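Side-chain contacts in Sn-glycerol-3-phosphate ABC transporter substrate-binding protein UspB (Mycobacterium tuberculosis, PDB 4MFI), which serves as the substrate-binding subunit of an ATP-binding cassette transporter, with specificity for glycerophosphocholine, which it probably captures and passes to the membrane-bound part for uptake: residues Gly168-Gly173 with Asp181-Glu186; Lys161-Gln166 with Ile265-Val270; Gln175-Phe180 with Trp215-Ala220; Gly238-Asn243 with Lys248-Val253. All blocks are in the same frame, centred on the assembly; numbering follows the deposited sequence.

Contact 1. Residues Gly168-Gly173 with Asp181-Glu186; sequences GLPDRG and DEWGPE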
# COMPACT_ATOMS: atom_id res chain seq x y z
N GLY A 168 -17.05 4.15 -27.02
CA GLY A 168 -17.82 2.95 -27.30
C GLY A 168 -17.43 1.74 -26.46
O GLY A 168 -17.64 0.59 -26.86
N LEU A 169 -16.89 1.99 -25.28
CA LEU A 169 -16.43 0.93 -24.40
C LEU A 169 -17.55 0.43 -23.50
O LEU A 169 -18.48 1.18 -23.17
CB LEU A 169 -15.26 1.44 -23.56
CG LEU A 169 -14.08 2.01 -24.34
CD1 LEU A 169 -13.00 2.48 -23.37
CD2 LEU A 169 -13.53 1.00 -25.34
N PRO A 170 -17.48 -0.84 -23.08
CA PRO A 170 -18.42 -1.31 -22.06
C PRO A 170 -18.16 -0.61 -20.73
O PRO A 170 -17.02 -0.15 -20.50
CB PRO A 170 -18.10 -2.81 -21.95
CG PRO A 170 -16.65 -2.90 -22.35
CD PRO A 170 -16.47 -1.87 -23.42
N ASP A 171 -19.17 -0.50 -19.88
CA ASP A 171 -19.03 0.22 -18.62
C ASP A 171 -18.36 -0.65 -17.56
O ASP A 171 -19.01 -1.17 -16.64
CB ASP A 171 -20.39 0.74 -18.13
CG ASP A 171 -20.27 1.59 -16.88
OD1 ASP A 171 -19.16 2.09 -16.60
OD2 ASP A 171 -21.30 1.77 -16.19
N ARG A 172 -17.05 -0.78 -17.70
CA ARG A 172 -16.23 -1.58 -16.79
C ARG A 172 -14.78 -1.23 -17.01
O ARG A 172 -14.41 -0.67 -18.05
CB ARG A 172 -16.43 -3.08 -17.05
CG ARG A 172 -16.15 -3.49 -18.49
CD ARG A 172 -15.93 -4.99 -18.57
NE ARG A 172 -15.80 -5.49 -19.93
CZ ARG A 172 -14.65 -5.52 -20.61
NH1 ARG A 172 -13.54 -5.04 -20.06
NH2 ARG A 172 -14.61 -6.02 -21.84
N GLY A 173 -13.93 -1.56 -16.05
CA GLY A 173 -12.51 -1.49 -16.29
C GLY A 173 -12.09 -2.58 -17.26
O GLY A 173 -12.86 -3.49 -17.58
N ASP A 181 -4.76 -1.65 -23.57
CA ASP A 181 -3.85 -1.10 -24.57
C ASP A 181 -4.52 -0.99 -25.94
O ASP A 181 -4.24 -0.06 -26.71
CB ASP A 181 -2.59 -1.97 -24.63
CG ASP A 181 -1.59 -1.46 -25.63
OD1 ASP A 181 -0.93 -0.44 -25.32
OD2 ASP A 181 -1.46 -2.07 -26.71
N GLU A 182 -5.44 -1.90 -26.23
CA GLU A 182 -6.23 -1.81 -27.45
C GLU A 182 -7.21 -0.62 -27.38
O GLU A 182 -7.38 0.09 -28.37
CB GLU A 182 -6.98 -3.13 -27.68
CG GLU A 182 -7.64 -3.26 -29.03
CD GLU A 182 -6.64 -3.28 -30.16
OE1 GLU A 182 -6.98 -2.73 -31.23
OE2 GLU A 182 -5.54 -3.84 -29.99
N TRP A 183 -7.81 -0.41 -26.20
CA TRP A 183 -8.73 0.72 -25.99
C TRP A 183 -8.04 2.09 -26.05
O TRP A 183 -8.67 3.09 -26.40
CB TRP A 183 -9.38 0.61 -24.62
CG TRP A 183 -10.36 -0.51 -24.43
CD1 TRP A 183 -10.79 -1.42 -25.36
CD2 TRP A 183 -11.05 -0.82 -23.22
NE1 TRP A 183 -11.70 -2.28 -24.79
CE2 TRP A 183 -11.88 -1.93 -23.48
CE3 TRP A 183 -11.05 -0.26 -21.93
CZ2 TRP A 183 -12.70 -2.49 -22.50
CZ3 TRP A 183 -11.87 -0.82 -20.97
CH2 TRP A 183 -12.68 -1.93 -21.25
N GLY A 184 -6.76 2.12 -25.68
CA GLY A 184 -6.05 3.37 -25.46
C GLY A 184 -6.16 4.40 -26.58
O GLY A 184 -6.54 5.54 -26.32
N PRO A 185 -5.82 4.01 -27.82
CA PRO A 185 -5.86 4.99 -28.91
C PRO A 185 -7.25 5.57 -29.17
O PRO A 185 -7.36 6.75 -29.50
CB PRO A 185 -5.38 4.17 -30.12
CG PRO A 185 -4.42 3.19 -29.49
CD PRO A 185 -5.10 2.78 -28.21
N GLU A 186 -8.31 4.77 -28.99
CA GLU A 186 -9.65 5.32 -29.15
C GLU A 186 -9.98 6.29 -28.03
O GLU A 186 -10.57 7.35 -28.27
CB GLU A 186 -10.71 4.22 -29.23
CG GLU A 186 -12.14 4.73 -29.38
CD GLU A 186 -12.45 5.37 -30.74
OE1 GLU A 186 -11.54 5.55 -31.58
OE2 GLU A 186 -13.64 5.68 -30.95
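The NH1 of R172 donates a hydrogen bond to the carbonyl O of G173 (3.0 Å), and the same nitrogen rests 3.4 Å from CH2 of W183. Loop 168-173 packs here against a tryptophan projecting from helix 177-191, at the surface of the solute-binding protein fold. The loop begins with a Schellman motif: G168 ends helix 161-166 with a positive phi, which a residue without a side chain adopts readily. L169 then turns its branched tip over the indole. Its CD2 makes a CH-pi contact 3.5 Å from the centroid of the W183 five-membered ring and only 6° off the ring normal. CD1 reaches the six-membered part instead, 3.7 Å from W183 CE3. With CG of L169 anti to the carbonyl carbon (chi1 -55°), the branch point is aimed at the indole, and the forked end lets one methyl sit against each part of it. P170 meets the six-membered ring, its CD 3.9 Å from W183 CZ2, while its CG lies on one face of the R172 guanidinium. That guanidinium is tilted 36° to the indole, so the two planes are not stacked. A salt bridge from R172 NH2 to E179 anchors the arginine on the helix that carries W183. R172 also brings its backbone to the ring, its carbonyl O lying 3.8 Å from W183 CH2.

Contact 2. Residues Lys161-Gln166 with Ile265-Val270; sequences KAAWQQ and ILASAV
Where strand 144-160 gives way to the short helix 161-166, A163 and W164 pack against A267, just before strand 268-272, and S268, its first residue, inside one lobe of the solute-binding protein fold. The two alanines meet methyl to methyl, A163 CB to A267 CB at 3.8 Å. Their small size lets the backbones come close, with the two CA atoms 6.2 Å apart. W164 brings the far end of its indole across: CH2 lies 3.6 Å from S268 CB, and CZ3 lies 3.6 Å from the carbonyl O of A267. Its chi1 of -108° lies away from the staggered positions, probably at some small cost, and carries the ring toward the strand. S268 OG sits at the ring edge, in its plane, 3.9 Å from W164 CH2. No hydrogen bond joins the two segments, yet their buried polar ends are satisfied: W164 NE1 is taken up by R172 O, and S268 OG bonds with A197 O and H198 ND1. Around this core, helix 177-191 adds L187 against W164, V191 against A267 and F180 against S268, while F157 of strand 144-160 touches both W164 and S268.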
# COMPACT_ATOMS: atom_id res chain seq x y z
N LYS A 161 -16.42 8.03 -17.18
CA LYS A 161 -17.50 7.35 -17.89
C LYS A 161 -17.91 8.06 -19.18
O LYS A 161 -18.33 7.40 -20.13
CB LYS A 161 -18.71 7.11 -16.98
CG LYS A 161 -18.40 6.13 -15.88
CD LYS A 161 -19.65 5.45 -15.38
CE LYS A 161 -19.32 4.46 -14.28
NZ LYS A 161 -20.53 3.68 -13.90
N ALA A 162 -17.78 9.38 -19.22
CA ALA A 162 -18.08 10.10 -20.45
C ALA A 162 -17.10 9.72 -21.55
O ALA A 162 -17.50 9.53 -22.70
CB ALA A 162 -18.08 11.60 -20.23
N ALA A 163 -15.82 9.59 -21.20
CA ALA A 163 -14.81 9.17 -22.17
C ALA A 163 -15.08 7.74 -22.63
O ALA A 163 -15.01 7.44 -23.82
CB ALA A 163 -13.40 9.31 -21.58
N TRP A 164 -15.38 6.86 -21.67
CA TRP A 164 -15.70 5.46 -21.97
C TRP A 164 -16.86 5.38 -22.96
O TRP A 164 -16.81 4.61 -23.93
CB TRP A 164 -16.04 4.71 -20.68
CG TRP A 164 -14.99 3.73 -20.20
CD1 TRP A 164 -15.19 2.40 -19.94
CD2 TRP A 164 -13.60 4.00 -19.92
NE1 TRP A 164 -14.01 1.82 -19.53
CE2 TRP A 164 -13.02 2.78 -19.49
CE3 TRP A 164 -12.79 5.14 -19.98
CZ2 TRP A 164 -11.67 2.67 -19.15
CZ3 TRP A 164 -11.45 5.03 -19.62
CH2 TRP A 164 -10.90 3.80 -19.22
N GLN A 165 -17.90 6.17 -22.71
CA GLN A 165 -19.09 6.16 -23.56
C GLN A 165 -18.77 6.65 -24.97
O GLN A 165 -19.21 6.05 -25.96
CB GLN A 165 -20.19 7.02 -22.94
CG GLN A 165 -20.82 6.41 -21.71
CD GLN A 165 -21.86 7.32 -21.09
OE1 GLN A 165 -22.39 8.22 -21.75
NE2 GLN A 165 -22.16 7.09 -19.82
N GLN A 166 -18.00 7.73 -25.06
CA GLN A 166 -17.65 8.29 -26.37
C GLN A 166 -16.78 7.33 -27.17
O GLN A 166 -16.86 7.27 -28.40
CB GLN A 166 -16.97 9.65 -26.23
CG GLN A 166 -17.92 10.78 -25.86
CD GLN A 166 -19.05 10.95 -26.87
OE1 GLN A 166 -18.86 10.76 -28.07
NE2 GLN A 166 -20.24 11.29 -26.37
N ILE A 265 -8.11 15.77 -17.06
CA ILE A 265 -6.96 15.72 -17.96
C ILE A 265 -6.69 14.29 -18.44
O ILE A 265 -6.25 14.07 -19.58
CB ILE A 265 -5.69 16.28 -17.27
CG1 ILE A 265 -5.94 17.69 -16.74
CG2 ILE A 265 -4.50 16.26 -18.23
CD1 ILE A 265 -6.48 18.66 -17.78
N LEU A 266 -6.97 13.31 -17.58
CA LEU A 266 -6.75 11.89 -17.85
C LEU A 266 -8.08 11.16 -17.89
O LEU A 266 -8.87 11.28 -16.96
CB LEU A 266 -5.91 11.26 -16.75
CG LEU A 266 -4.60 11.95 -16.39
CD1 LEU A 266 -4.00 11.32 -15.14
CD2 LEU A 266 -3.60 11.91 -17.55
N ALA A 267 -8.31 10.35 -18.93
CA ALA A 267 -9.54 9.55 -18.98
C ALA A 267 -9.54 8.41 -17.97
O ALA A 267 -10.59 7.87 -17.63
CB ALA A 267 -9.78 9.01 -20.38
N SER A 268 -8.35 8.02 -17.51
CA SER A 268 -8.21 6.93 -16.56
C SER A 268 -6.84 6.98 -15.90
O SER A 268 -5.92 7.64 -16.40
CB SER A 268 -8.41 5.57 -17.25
OG SER A 268 -7.42 5.31 -18.23
N ALA A 269 -6.71 6.27 -14.78
CA ALA A 269 -5.48 6.27 -14.01
C ALA A 269 -5.53 5.19 -12.96
O ALA A 269 -6.59 4.89 -12.43
CB ALA A 269 -5.29 7.62 -13.32
N VAL A 270 -4.38 4.59 -12.67
CA VAL A 270 -4.23 3.76 -11.49
C VAL A 270 -3.66 4.62 -10.37
O VAL A 270 -2.57 5.18 -10.48
CB VAL A 270 -3.33 2.53 -11.74
CG1 VAL A 270 -3.09 1.77 -10.45
CG2 VAL A 270 -3.97 1.63 -12.78

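Contact 3. Residues Gln175-Phe180 with Trp215-Ala220; sequences QSWSEF and WAFGGA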
# COMPACT_ATOMS: atom_id res chain seq x y z
N GLN A 175 -10.38 -5.94 -18.78
CA GLN A 175 -10.23 -7.32 -18.32
C GLN A 175 -8.77 -7.73 -18.27
O GLN A 175 -8.38 -8.63 -17.52
CB GLN A 175 -10.96 -8.25 -19.28
CG GLN A 175 -12.48 -8.29 -19.12
CD GLN A 175 -12.91 -9.10 -17.92
OE1 GLN A 175 -12.08 -9.70 -17.23
NE2 GLN A 175 -14.21 -9.14 -17.68
N SER A 176 -7.96 -7.10 -19.12
CA SER A 176 -6.52 -7.34 -19.15
C SER A 176 -5.84 -6.03 -19.52
O SER A 176 -6.46 -5.15 -20.13
CB SER A 176 -6.16 -8.43 -20.17
OG SER A 176 -6.42 -8.00 -21.50
N TRP A 177 -4.57 -5.91 -19.18
CA TRP A 177 -3.82 -4.75 -19.62
C TRP A 177 -3.73 -4.68 -21.15
O TRP A 177 -3.74 -3.58 -21.73
CB TRP A 177 -2.45 -4.70 -18.94
CG TRP A 177 -2.57 -4.19 -17.54
CD1 TRP A 177 -2.48 -4.92 -16.38
CD2 TRP A 177 -2.86 -2.84 -17.15
NE1 TRP A 177 -2.68 -4.09 -15.29
CE2 TRP A 177 -2.92 -2.82 -15.74
CE3 TRP A 177 -3.07 -1.66 -17.85
CZ2 TRP A 177 -3.17 -1.65 -15.02
CZ3 TRP A 177 -3.33 -0.49 -17.14
CH2 TRP A 177 -3.37 -0.50 -15.73
N SER A 178 -3.68 -5.83 -21.81
CA SER A 178 -3.64 -5.84 -23.27
C SER A 178 -4.95 -5.36 -23.89
O SER A 178 -4.92 -4.66 -24.91
CB SER A 178 -3.22 -7.21 -23.79
OG SER A 178 -1.86 -7.44 -23.47
N GLU A 179 -6.08 -5.68 -23.28
CA GLU A 179 -7.34 -5.09 -23.73
C GLU A 179 -7.31 -3.58 -23.56
O GLU A 179 -7.72 -2.83 -24.46
CB GLU A 179 -8.55 -5.67 -22.99
CG GLU A 179 -9.88 -5.15 -23.55
CD GLU A 179 -11.09 -5.51 -22.70
OE1 GLU A 179 -11.00 -5.48 -21.45
OE2 GLU A 179 -12.15 -5.82 -23.29
N PHE A 180 -6.82 -3.11 -22.41
CA PHE A 180 -6.75 -1.68 -22.20
C PHE A 180 -5.87 -1.01 -23.24
O PHE A 180 -6.19 0.07 -23.74
CB PHE A 180 -6.24 -1.31 -20.81
CG PHE A 180 -6.26 0.16 -20.58
CD1 PHE A 180 -7.47 0.84 -20.57
CD2 PHE A 180 -5.08 0.89 -20.46
CE1 PHE A 180 -7.53 2.21 -20.43
CE2 PHE A 180 -5.13 2.28 -20.30
CZ PHE A 180 -6.36 2.94 -20.29
N TRP A 215 3.21 -7.86 -12.73
CA TRP A 215 2.73 -9.18 -12.34
C TRP A 215 1.73 -9.77 -13.34
O TRP A 215 1.77 -10.97 -13.63
CB TRP A 215 2.07 -9.12 -10.97
CG TRP A 215 2.99 -8.89 -9.81
CD1 TRP A 215 4.33 -9.21 -9.73
CD2 TRP A 215 2.64 -8.31 -8.56
NE1 TRP A 215 4.82 -8.85 -8.49
CE2 TRP A 215 3.80 -8.30 -7.75
CE3 TRP A 215 1.45 -7.79 -8.03
CZ2 TRP A 215 3.80 -7.80 -6.45
CZ3 TRP A 215 1.45 -7.29 -6.75
CH2 TRP A 215 2.61 -7.30 -5.97
N ALA A 216 0.82 -8.94 -13.84
CA ALA A 216 -0.21 -9.40 -14.78
C ALA A 216 0.40 -9.97 -16.06
O ALA A 216 -0.17 -10.88 -16.68
CB ALA A 216 -1.17 -8.27 -15.11
N PHE A 217 1.57 -9.45 -16.43
CA PHE A 217 2.28 -9.88 -17.62
C PHE A 217 3.32 -10.97 -17.32
O PHE A 217 4.05 -11.39 -18.21
CB PHE A 217 2.94 -8.68 -18.30
CG PHE A 217 2.01 -7.87 -19.18
CD1 PHE A 217 1.41 -8.46 -20.28
CD2 PHE A 217 1.76 -6.53 -18.91
CE1 PHE A 217 0.56 -7.73 -21.11
CE2 PHE A 217 0.91 -5.78 -19.74
CZ PHE A 217 0.31 -6.39 -20.84
N GLY A 218 3.36 -11.43 -16.07
CA GLY A 218 4.27 -12.49 -15.68
C GLY A 218 5.63 -12.01 -15.23
O GLY A 218 6.52 -12.82 -14.99
N GLY A 219 5.80 -10.69 -15.13
CA GLY A 219 7.04 -10.11 -14.65
C GLY A 219 7.06 -9.93 -13.14
O GLY A 219 6.06 -10.18 -12.45
N ALA A 220 8.20 -9.48 -12.63
CA ALA A 220 8.33 -9.10 -11.23
C ALA A 220 9.62 -8.33 -11.09
O ALA A 220 10.54 -8.49 -11.89
CB ALA A 220 8.36 -10.33 -10.34
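Two aromatic rings are met at their edges across this contact: the indole of W177 has A216 CB in its plane, 3.8 Å from CD1, and the phenyl ring of F217 has S178 OG in its plane, 3.4 Å from CE1. W177 CB also approaches the phenyl ring obliquely, 3.6 Å from F217 CE2. The F217 ring therefore lies beside the first turn of helix 177-191, touching one residue with CE1 and its neighbour with CE2. The chi1 of F217 (-82°) sets CG roughly anti to the carbonyl carbon, and this carries the ring across to that turn although its CB sets off in another direction. The contact joins the beginning of one helix to the end of another. S176 is the N-cap of helix 177-191, its OG accepting from E179 N at 2.9 Å, and E179 OE1 in turn takes the N-H of Q175 along a nearly straight line (2.8 Å, 173°). On the other side, helix 211-216 closes in a Schellman motif at G218, whose positive phi glycine tolerates. A216, in the last turn, is small enough to let the indole edge come near. Beyond the two segments W177 packs on V270 and P293, and F217 meets the ring of F240. With no hydrogen bond crossing, the adhesion is mostly dispersion, although the hydroxyl oxygen of S178, facing the weakly positive C-H edge of F217, probably adds a small electrostatic attraction.

Contact 4. Residues Gly238-Asn243 with Lys248-Val253; sequences GNFYRN and KGYAAV
N243 O takes the backbone N-H of K248 (2.9 Å, 157°), spanning five residues instead of the helical four, as the chain leaves helix 232-245 and turns toward strand 251-254. G249 follows with positive phi, a conformation that suits glycine. The lysine's own stem leans on the same carbonyl, K248 CB lying 3.7 Å from N243 O. Farther out, the K248 chain bends at chi3 (67°) and leads away from the helix, and its NZ forms a salt bridge with D181 OD2. Helix 232-245 is the last helix in an elaborated beta-alpha-beta connection between the parallel neighbours 198-201 and 251-254, with other helices and a small hairpin inserted. F240 and Y241 of this helix reach the returning chain with their ring ends, F240 at Y250 and Y241 at V253. Y241 extends with CG anti to its N (chi1 163°), which brings its hydroxyl near the strand: OH is 4.1 Å from V253 CG2. A tyrosine suits this place, since its ring can fill buried space, edge-to-face with W200, while the hydroxyl bonds to L399 O. On the neighbouring helix position F240 comes near Y250 more loosely, CZ standing 4.3 Å from Y250 OH. That hydroxyl is held by D181 OD1, so the two carboxylate oxygens of D181 are shared between the tyrosine and the lysine. This pairing would probably favour the charged form of the aspartate.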
# COMPACT_ATOMS: atom_id res chain seq x y z
N GLY A 238 7.78 -3.73 -19.03
CA GLY A 238 8.39 -2.42 -19.15
C GLY A 238 8.12 -1.78 -20.51
O GLY A 238 7.84 -0.58 -20.60
N ASN A 239 8.20 -2.59 -21.56
CA ASN A 239 7.92 -2.10 -22.90
C ASN A 239 6.44 -1.80 -23.14
O ASN A 239 6.12 -0.88 -23.88
CB ASN A 239 8.48 -3.04 -23.96
CG ASN A 239 9.97 -2.86 -24.15
OD1 ASN A 239 10.76 -3.78 -23.98
ND2 ASN A 239 10.37 -1.64 -24.50
N PHE A 240 5.55 -2.54 -22.49
CA PHE A 240 4.13 -2.21 -22.53
C PHE A 240 3.92 -0.78 -22.01
O PHE A 240 3.23 0.04 -22.63
CB PHE A 240 3.33 -3.21 -21.67
CG PHE A 240 1.93 -2.78 -21.39
CD1 PHE A 240 0.92 -3.05 -22.30
CD2 PHE A 240 1.61 -2.13 -20.21
CE1 PHE A 240 -0.39 -2.68 -22.05
CE2 PHE A 240 0.28 -1.73 -19.96
CZ PHE A 240 -0.70 -2.01 -20.88
N TYR A 241 4.53 -0.50 -20.86
CA TYR A 241 4.48 0.81 -20.25
C TYR A 241 5.12 1.88 -21.14
O TYR A 241 4.52 2.92 -21.41
CB TYR A 241 5.16 0.72 -18.88
CG TYR A 241 5.57 2.02 -18.23
CD1 TYR A 241 6.89 2.45 -18.29
CD2 TYR A 241 4.65 2.80 -17.53
CE1 TYR A 241 7.28 3.62 -17.68
CE2 TYR A 241 5.04 3.98 -16.91
CZ TYR A 241 6.36 4.39 -17.00
OH TYR A 241 6.76 5.55 -16.39
N ARG A 242 6.33 1.62 -21.63
CA ARG A 242 7.01 2.59 -22.49
C ARG A 242 6.20 2.87 -23.75
O ARG A 242 6.09 4.03 -24.16
CB ARG A 242 8.41 2.10 -22.86
CG ARG A 242 9.23 3.13 -23.61
CD ARG A 242 10.64 2.61 -23.90
NE ARG A 242 11.41 3.63 -24.60
CZ ARG A 242 11.29 3.87 -25.90
NH1 ARG A 242 10.44 3.15 -26.63
NH2 ARG A 242 12.01 4.83 -26.48
N ASN A 243 5.66 1.82 -24.36
CA ASN A 243 4.91 2.00 -25.60
C ASN A 243 3.60 2.73 -25.38
O ASN A 243 3.14 3.46 -26.25
CB ASN A 243 4.65 0.65 -26.28
CG ASN A 243 5.91 0.03 -26.83
OD1 ASN A 243 6.91 0.72 -27.05
ND2 ASN A 243 5.86 -1.27 -27.09
N LYS A 248 2.47 4.22 -28.97
CA LYS A 248 1.05 4.46 -29.21
C LYS A 248 0.67 5.85 -28.69
O LYS A 248 -0.07 6.60 -29.35
CB LYS A 248 0.22 3.37 -28.55
CG LYS A 248 0.70 1.97 -28.93
CD LYS A 248 -0.21 0.88 -28.40
CE LYS A 248 -1.58 0.92 -29.08
NZ LYS A 248 -2.32 -0.38 -28.94
N GLY A 249 1.17 6.19 -27.51
CA GLY A 249 1.12 7.55 -27.03
C GLY A 249 -0.12 7.98 -26.29
O GLY A 249 -0.26 9.16 -25.95
N TYR A 250 -1.02 7.04 -26.00
CA TYR A 250 -2.28 7.38 -25.34
C TYR A 250 -2.10 7.63 -23.85
O TYR A 250 -3.03 8.07 -23.17
CB TYR A 250 -3.33 6.28 -25.57
CG TYR A 250 -2.91 4.93 -25.03
CD1 TYR A 250 -3.04 4.63 -23.67
CD2 TYR A 250 -2.38 3.95 -25.87
CE1 TYR A 250 -2.63 3.41 -23.16
CE2 TYR A 250 -1.99 2.72 -25.37
CZ TYR A 250 -2.12 2.45 -24.01
OH TYR A 250 -1.74 1.24 -23.49
N ALA A 251 -0.91 7.35 -23.33
CA ALA A 251 -0.64 7.54 -21.91
C ALA A 251 0.43 8.60 -21.67
O ALA A 251 1.23 8.92 -22.56
CB ALA A 251 -0.22 6.20 -21.25
N ALA A 252 0.42 9.14 -20.45
CA ALA A 252 1.37 10.16 -20.04
C ALA A 252 1.78 9.93 -18.59
O ALA A 252 1.05 9.31 -17.83
CB ALA A 252 0.74 11.54 -20.18
N VAL A 253 2.94 10.46 -18.21
CA VAL A 253 3.33 10.49 -16.81
C VAL A 253 2.67 11.71 -16.17
O VAL A 253 2.82 12.83 -16.66
CB VAL A 253 4.85 10.59 -16.66
CG1 VAL A 253 5.24 10.67 -15.19
CG2 VAL A 253 5.51 9.38 -17.30

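Contact 2 is the buried one, contact 1 lies at the surface, and contacts 3 and 4 are partly buried. Helix 177-191 joins most of them: it supplies a segment to contacts 1 and 3, covers the residues of contact 2, and reaches contact 4 through D181, which bonds to K248 and Y250. W164 and W183, rings nearly perpendicular, connect contacts 1 and 2, while F217 and F240 connect 3 and 4; centres of contacts 2 and 3 stand farthest apart, about 19 Å. The chemistry differs with place. Alanines and a serine take the indole of W164 in the interior, a guanidinium and a leucine tip attend W183 at the surface, and only contact 4 has a hydrogen bond between its segments, a backbone one where the chain leaves a helix.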